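Local coordinates for protein DNA polymerase sliding clamp 2 (Thermococcus kodakarensis, PDB 3LX2) that probably serves as a sliding clamp subunit, three of which form a ring around DNA and tether the replicative polymerase and other proteins to it, at residues 156-160 with 219-223. Residues are numbered along the deposited sequence.
Sequences YFMAT and IIRFG
This is a buried, face-to-face contact between two antiparallel β-sheets in the C-terminal domain of a PCNA subunit, joining strand 154-159 of a four-stranded sheet to strand 217-222 of the long sheet that also takes in strands of the N-terminal domain. Both segments are extended, and the axes of the two short strand segments cross at 87°, an orthogonal packing, with a closest approach of 8.9 Å. The nearest CA atoms are those of F157 and F222, 7.9 Å apart. Strand alternation sends F157 and A159 toward the other segment, as it does I220 and F222, whereas M158 and R221 point away. F157 (chi1 m) and F222 (chi1 p), whose large flat rings help fill the gap, form a T-shaped pair, the edge of F157 toward the face of F222, with centroids 5.5 Å apart and planes at 87°. F157 CB sits over that same ring, 3.8 Å from its centroid, in a CH-pi contact. Branched I220 meets the rim of the F157 ring (CG2 to CE1 of F157, 4.1 Å), while A159, small enough to let F222 come near the backbone, places CB 4.2 Å from CZ of F222. V132 lies against both A159 and F222. The backbone of 156-159 pairs with strands 164-169 and 196-201, so the link to 219-223 is mainly apolar and aromatic, with F157 O also 3.5 Å from F222 CE2: a buried contact that depends on shape fit.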
loop_
_atom_site.group_PDB
_atom_site.type_symbol
_atom_site.label_atom_id
_atom_site.label_comp_id
_atom_site.label_asym_id
_atom_site.label_seq_id
_atom_site.Cartn_x
_atom_site.Cartn_y
_atom_site.Cartn_z
ATOM N N TYR A 156 -13.875 26.113 8.580
ATOM C CA TYR A 156 -14.508 26.931 9.601
ATOM C C TYR A 156 -14.750 26.108 10.821
ATOM O O TYR A 156 -15.279 24.995 10.737
ATOM C CB TYR A 156 -15.831 27.542 9.103
ATOM C CG TYR A 156 -15.626 28.724 8.194
ATOM C CD1 TYR A 156 -15.487 30.005 8.730
ATOM C CD2 TYR A 156 -15.525 28.574 6.812
ATOM C CE1 TYR A 156 -15.273 31.117 7.923
ATOM C CE2 TYR A 156 -15.322 29.680 5.984
ATOM C CZ TYR A 156 -15.189 30.956 6.563
ATOM O OH TYR A 156 -14.971 32.093 5.802
ATOM N N PHE A 157 -14.347 26.683 11.951
ATOM C CA PHE A 157 -14.595 26.138 13.277
ATOM C C PHE A 157 -15.661 27.051 13.835
ATOM O O PHE A 157 -15.458 28.262 13.906
ATOM C CB PHE A 157 -13.312 26.214 14.138
ATOM C CG PHE A 157 -12.405 25.021 14.000
ATOM C CD1 PHE A 157 -12.006 24.298 15.132
ATOM C CD2 PHE A 157 -11.957 24.614 12.760
ATOM C CE1 PHE A 157 -11.192 23.185 15.031
ATOM C CE2 PHE A 157 -11.140 23.488 12.631
ATOM C CZ PHE A 157 -10.746 22.768 13.764
ATOM N N MET A 158 -16.788 26.478 14.241
ATOM C CA MET A 158 -17.873 27.251 14.863
ATOM C C MET A 158 -18.488 26.535 16.062
ATOM O O MET A 158 -18.627 25.300 16.071
ATOM C CB MET A 158 -19.025 27.514 13.888
ATOM C CG MET A 158 -18.650 27.946 12.457
ATOM S SD MET A 158 -20.164 28.026 11.434
ATOM C CE MET A 158 -21.180 29.127 12.454
ATOM N N ALA A 159 -18.902 27.327 17.046
ATOM C CA ALA A 159 -19.636 26.790 18.170
ATOM C C ALA A 159 -20.773 27.671 18.706
ATOM O O ALA A 159 -20.703 28.903 18.725
ATOM C CB ALA A 159 -18.676 26.401 19.304
ATOM N N THR A 160 -21.837 26.986 19.103
ATOM C CA THR A 160 -22.770 27.475 20.117
ATOM C C THR A 160 -22.447 26.580 21.341
ATOM O O THR A 160 -21.476 25.789 21.266
ATOM C CB THR A 160 -24.214 27.267 19.659
ATOM O OG1 THR A 160 -24.550 25.864 19.742
ATOM C CG2 THR A 160 -24.386 27.777 18.210
ATOM N N ILE A 219 -7.651 18.309 22.476
ATOM C CA ILE A 219 -8.216 19.505 23.063
ATOM C C ILE A 219 -8.183 20.651 22.040
ATOM O O ILE A 219 -7.175 20.886 21.403
ATOM C CB ILE A 219 -7.393 19.885 24.337
ATOM C CG1 ILE A 219 -7.566 18.780 25.401
ATOM C CG2 ILE A 219 -7.705 21.332 24.819
ATOM C CD1 ILE A 219 -6.800 19.006 26.739
ATOM N N ILE A 220 -9.296 21.370 21.935
ATOM C CA ILE A 220 -9.461 22.460 20.974
ATOM C C ILE A 220 -9.848 23.734 21.692
ATOM O O ILE A 220 -10.626 23.671 22.614
ATOM C CB ILE A 220 -10.582 22.148 20.012
ATOM C CG1 ILE A 220 -10.215 20.982 19.123
ATOM C CG2 ILE A 220 -10.891 23.358 19.130
ATOM C CD1 ILE A 220 -11.448 20.409 18.451
ATOM N N ARG A 221 -9.307 24.882 21.284
ATOM C CA ARG A 221 -9.744 26.198 21.818
ATOM C C ARG A 221 -9.730 27.198 20.678
ATOM O O ARG A 221 -8.816 27.129 19.843
ATOM C CB ARG A 221 -8.822 26.674 22.941
ATOM C CG ARG A 221 -8.880 25.862 24.239
ATOM C CD ARG A 221 -7.932 26.438 25.319
ATOM N NE ARG A 221 -8.340 26.072 26.689
ATOM C CZ ARG A 221 -7.721 25.176 27.478
ATOM N NH1 ARG A 221 -6.626 24.519 27.057
ATOM N NH2 ARG A 221 -8.196 24.946 28.707
ATOM N N PHE A 222 -10.744 28.077 20.587
ATOM C CA PHE A 222 -10.778 29.122 19.508
ATOM C C PHE A 222 -11.607 30.393 19.765
ATOM O O PHE A 222 -12.062 30.618 20.880
ATOM C CB PHE A 222 -11.043 28.531 18.113
ATOM C CG PHE A 222 -12.347 27.826 17.978
ATOM C CD1 PHE A 222 -12.491 26.521 18.415
ATOM C CD2 PHE A 222 -13.431 28.457 17.379
ATOM C CE1 PHE A 222 -13.719 25.835 18.279
ATOM C CE2 PHE A 222 -14.663 27.788 17.238
ATOM C CZ PHE A 222 -14.802 26.478 17.690
ATOM N N GLY A 223 -11.762 31.243 18.745
ATOM C CA GLY A 223 -12.619 32.428 18.826
ATOM C C GLY A 223 -12.685 33.075 17.459
ATOM O O GLY A 223 -12.298 32.440 16.452
#